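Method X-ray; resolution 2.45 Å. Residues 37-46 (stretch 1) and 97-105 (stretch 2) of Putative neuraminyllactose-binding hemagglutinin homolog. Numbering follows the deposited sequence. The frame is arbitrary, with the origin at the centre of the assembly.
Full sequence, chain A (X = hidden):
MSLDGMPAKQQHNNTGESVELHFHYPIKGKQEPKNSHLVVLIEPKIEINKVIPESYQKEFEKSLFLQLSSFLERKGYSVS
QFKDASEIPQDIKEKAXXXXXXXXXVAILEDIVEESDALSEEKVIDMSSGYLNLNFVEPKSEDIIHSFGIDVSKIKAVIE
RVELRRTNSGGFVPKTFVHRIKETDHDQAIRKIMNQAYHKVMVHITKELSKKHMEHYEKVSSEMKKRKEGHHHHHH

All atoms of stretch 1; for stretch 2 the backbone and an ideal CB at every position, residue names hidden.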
# COMPACT_ATOMS: atom_id res chain seq x y z
N HIS A 37 -21.19 0.73 28.12
CA HIS A 37 -19.97 0.03 27.69
C HIS A 37 -18.77 0.98 27.57
O HIS A 37 -18.92 2.11 27.10
CB HIS A 37 -20.24 -0.66 26.37
CG HIS A 37 -21.45 -1.54 26.39
ND1 HIS A 37 -22.63 -1.20 25.76
CD2 HIS A 37 -21.67 -2.75 26.96
CE1 HIS A 37 -23.51 -2.17 25.93
NE2 HIS A 37 -22.95 -3.12 26.66
N LEU A 38 -17.60 0.53 28.02
CA LEU A 38 -16.33 1.28 27.86
C LEU A 38 -15.43 0.68 26.75
O LEU A 38 -15.14 -0.52 26.78
CB LEU A 38 -15.54 1.31 29.18
CG LEU A 38 -14.05 1.71 29.11
CD1 LEU A 38 -13.84 3.19 28.80
CD2 LEU A 38 -13.28 1.35 30.37
N VAL A 39 -14.98 1.50 25.79
CA VAL A 39 -13.99 1.04 24.78
C VAL A 39 -12.64 1.75 24.90
O VAL A 39 -12.59 2.96 25.06
CB VAL A 39 -14.50 1.14 23.30
CG1 VAL A 39 -15.96 0.76 23.18
CG2 VAL A 39 -14.28 2.51 22.75
N VAL A 40 -11.57 0.99 24.83
CA VAL A 40 -10.23 1.55 24.82
C VAL A 40 -9.82 1.89 23.38
O VAL A 40 -9.89 1.04 22.50
CB VAL A 40 -9.23 0.58 25.43
CG1 VAL A 40 -7.83 1.14 25.37
CG2 VAL A 40 -9.58 0.29 26.84
N LEU A 41 -9.39 3.13 23.16
CA LEU A 41 -8.95 3.56 21.85
C LEU A 41 -7.47 3.86 21.89
O LEU A 41 -7.05 4.68 22.69
CB LEU A 41 -9.72 4.80 21.43
CG LEU A 41 -9.84 5.02 19.93
CD1 LEU A 41 -10.79 3.97 19.40
CD2 LEU A 41 -10.34 6.42 19.64
N ILE A 42 -6.69 3.17 21.07
CA ILE A 42 -5.24 3.36 20.99
C ILE A 42 -4.91 4.30 19.83
O ILE A 42 -5.65 4.33 18.85
CB ILE A 42 -4.52 2.02 20.83
CG1 ILE A 42 -4.80 1.16 22.05
CG2 ILE A 42 -3.02 2.19 20.70
CD1 ILE A 42 -4.01 -0.11 22.09
N GLU A 43 -3.86 5.11 19.96
CA GLU A 43 -3.52 6.11 18.96
C GLU A 43 -3.15 5.35 17.68
O GLU A 43 -2.32 4.44 17.76
CB GLU A 43 -2.36 7.01 19.43
CG GLU A 43 -2.10 8.30 18.58
CD GLU A 43 -1.01 9.24 19.17
OE1 GLU A 43 0.14 8.79 19.44
OE2 GLU A 43 -1.31 10.46 19.34
N PRO A 44 -3.75 5.70 16.52
CA PRO A 44 -3.55 4.95 15.28
C PRO A 44 -2.11 5.08 14.82
O PRO A 44 -1.53 6.17 14.91
CB PRO A 44 -4.47 5.67 14.28
CG PRO A 44 -5.46 6.38 15.08
CD PRO A 44 -4.66 6.83 16.30
N LYS A 45 -1.54 3.98 14.37
CA LYS A 45 -0.21 3.94 13.76
C LYS A 45 -0.32 3.84 12.24
O LYS A 45 -0.60 2.76 11.72
CB LYS A 45 0.53 2.71 14.27
CG LYS A 45 1.48 2.98 15.40
CD LYS A 45 0.78 3.08 16.75
CE LYS A 45 1.77 3.53 17.87
NZ LYS A 45 1.04 4.23 18.97
N ILE A 46 -0.16 4.97 11.53
CA ILE A 46 -0.25 5.00 10.07
C ILE A 46 1.08 5.47 9.47
O ILE A 46 1.42 6.63 9.55
CB ILE A 46 -1.37 5.96 9.55
CG1 ILE A 46 -2.68 5.89 10.36
CG2 ILE A 46 -1.61 5.77 8.05
CD1 ILE A 46 -3.45 4.59 10.27
N UNK A 97 -15.05 -3.14 27.34
CA UNK A 97 -15.64 -4.10 26.42
C UNK A 97 -14.62 -4.54 25.36
O UNK A 97 -14.53 -5.71 25.04
CB UNK A 97 -16.88 -3.50 25.75
N UNK A 98 -13.84 -3.58 24.87
CA UNK A 98 -13.18 -3.69 23.59
C UNK A 98 -11.97 -2.78 23.62
O UNK A 98 -11.99 -1.73 24.28
CB UNK A 98 -14.12 -3.34 22.44
N UNK A 99 -10.91 -3.20 22.94
CA UNK A 99 -9.79 -2.32 22.62
C UNK A 99 -9.73 -2.21 21.11
O UNK A 99 -9.64 -3.22 20.44
CB UNK A 99 -8.47 -2.84 23.20
N UNK A 100 -9.83 -1.00 20.59
CA UNK A 100 -9.71 -0.73 19.19
C UNK A 100 -8.32 -0.18 18.93
O UNK A 100 -7.78 0.62 19.70
CB UNK A 100 -10.80 0.24 18.72
N UNK A 101 -7.74 -0.60 17.81
CA UNK A 101 -6.31 -0.53 17.57
C UNK A 101 -6.04 -0.58 16.04
O UNK A 101 -6.15 -1.63 15.41
CB UNK A 101 -5.59 -1.67 18.29
N UNK A 102 -5.74 0.59 15.47
CA UNK A 102 -5.64 0.81 14.05
C UNK A 102 -4.17 0.91 13.57
O UNK A 102 -3.40 1.73 14.06
CB UNK A 102 -6.41 2.08 13.68
N UNK A 103 -3.81 0.06 12.60
CA UNK A 103 -2.51 0.09 11.98
C UNK A 103 -2.61 0.04 10.45
O UNK A 103 -3.56 -0.51 9.89
CB UNK A 103 -1.66 -1.07 12.50
N UNK A 104 -1.61 0.60 9.78
CA UNK A 104 -1.58 0.63 8.33
C UNK A 104 -0.59 1.60 7.70
O UNK A 104 0.41 1.98 8.32
CB UNK A 104 -2.98 0.97 7.82
N UNK A 105 -0.87 1.98 6.46
CA UNK A 105 -0.00 2.89 5.74
C UNK A 105 -0.71 3.47 4.58
O UNK A 105 -1.68 2.89 4.06
CB UNK A 105 1.28 2.19 5.28

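Strands 38-42 and 98-105 run parallel, their axes 4.6 Å apart at closest approach and 22° from parallel. Main-chain hydrogen bonds fix the register, which shifts by one between Leu-41 and Lys-45, giving two separate ladders with loops between.

At position 97 the amide N donates to Leu-38 O (2.7 Å, 157°). CA-to-CB points toward stretch 1, and the ideal CB lies 4.4 Å from His-37 CB and 5.1 Å from Val-39 CG1. With phi/psi of -74/-41 almost any residue is allowed; an aliphatic or other mainly apolar chain would cover these neighbours. The residue is Leu-97, whose CD2 comes 4.4 Å from His-37 CB.

Position 98 accepts from Val-40 N through its O (2.8 Å). Its ideal CB is 4.6 Å from Val-39 CG1, which favours an apolar side chain, branched or not. Leu-98 is found, its CB 4.4 Å from Val-39 CG1.

Position 99 pairs with Val-40 in a parallel bridge, with ideal CB 4.2 Å from Val-40 CB and 5.3 Å from Ile-42 CD1. Extended angles (-117/122) and two aliphatic neighbours suit Val, Ile or Leu. Val-99, chi1 t, puts CG1 3.9 Å from both Val-40 CG1 and Ile-42 CD1.

Both main-chain N and O of position 100 bond to stretch 1: N donates to Val-40 O (2.8 Å) and O accepts from Ile-42 N (3.1 Å). The ideal CB, 3.8 Å from Leu-41 CD1, points to the same sheet face as Leu-41, so Leu, Ile, Met or Phe are plausible. Leu-100 is deposited; its CB makes the apolar contact with Leu-41 CD1 at 3.8 Å.

At 101 CA-to-CB points sideways, with Ile-42 CD1 4.4 Å from the ideal CB. An aliphatic chain or a long polar one with an aliphatic stem would serve. Arg-101 lays CD 4.0 Å from Ile-42 CD1.

Position 102 also points sideways; its O accepts from Lys-45 N (2.9 Å), and its ideal CB lies 4.1 Å from Pro-44 CB and 5.2 Å from Ile-46 CD1. A long, flexible apolar chain could meet both. Met-102 has CB 4.1 Å from Pro-44 CB and SD 4.4 Å from Ile-46 CD1.

Position 103 bridges Lys-45; its ideal CB is 4.1 Å from Lys-45 O but about 8.8 Å from Lys-45 NZ, so several small or polar side chains would suit, without charge pairing. Asp-103, chi1 m, brings OD1 3.6 Å from Lys-45 CB, while the lysine end leads away.

Position 104 has phi/psi of 164/-157, strongly unfavourable for residues with a CB, so glycine fits best; an ideal CB would lie 4.4 Å from Ile-46 CD1, so the argument is backbone angle, not clash. Gly-104 N donates to Lys-45 O (3.1 Å, 137°).

Position 105 points away, leaving its choice open: Asn-105 offers CA to Ile-46 CG2 (4.0 Å), and its OD1 is hydrogen-bonded elsewhere in the structure.

Stretch 2 97-105: LLVLRMDGN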
# COMPACT_ATOMS: atom_id res chain seq x y z
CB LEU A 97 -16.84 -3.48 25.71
CG LEU A 97 -17.42 -4.36 24.59
CD1 LEU A 97 -18.11 -5.58 25.19
CD2 LEU A 97 -18.35 -3.58 23.64
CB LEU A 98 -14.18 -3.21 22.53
CG LEU A 98 -13.96 -3.16 21.04
CD1 LEU A 98 -13.12 -4.31 20.53
CD2 LEU A 98 -15.32 -3.20 20.36
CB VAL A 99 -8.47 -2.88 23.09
CG1 VAL A 99 -7.36 -1.85 22.86
CG2 VAL A 99 -8.54 -3.26 24.54
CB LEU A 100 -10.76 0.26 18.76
CG LEU A 100 -12.23 -0.16 18.74
CD1 LEU A 100 -13.05 1.03 18.28
CD2 LEU A 100 -12.45 -1.32 17.78
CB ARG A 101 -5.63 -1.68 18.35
CG ARG A 101 -4.28 -2.06 17.91
CD ARG A 101 -3.50 -2.70 19.03
NE ARG A 101 -2.10 -2.27 18.95
CZ ARG A 101 -1.08 -2.86 19.57
NH1 ARG A 101 -1.27 -3.94 20.32
NH2 ARG A 101 0.15 -2.37 19.42
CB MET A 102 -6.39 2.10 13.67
CG MET A 102 -6.82 2.15 12.21
SD MET A 102 -7.52 3.76 11.71
CE MET A 102 -8.53 4.11 13.20
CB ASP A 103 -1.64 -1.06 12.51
CG ASP A 103 -1.56 -1.08 14.05
OD1 ASP A 103 -0.51 -0.67 14.60
OD2 ASP A 103 -2.54 -1.51 14.71
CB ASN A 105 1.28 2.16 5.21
CG ASN A 105 1.00 1.37 3.95
OD1 ASN A 105 0.47 0.25 4.02
ND2 ASN A 105 1.32 1.95 2.80
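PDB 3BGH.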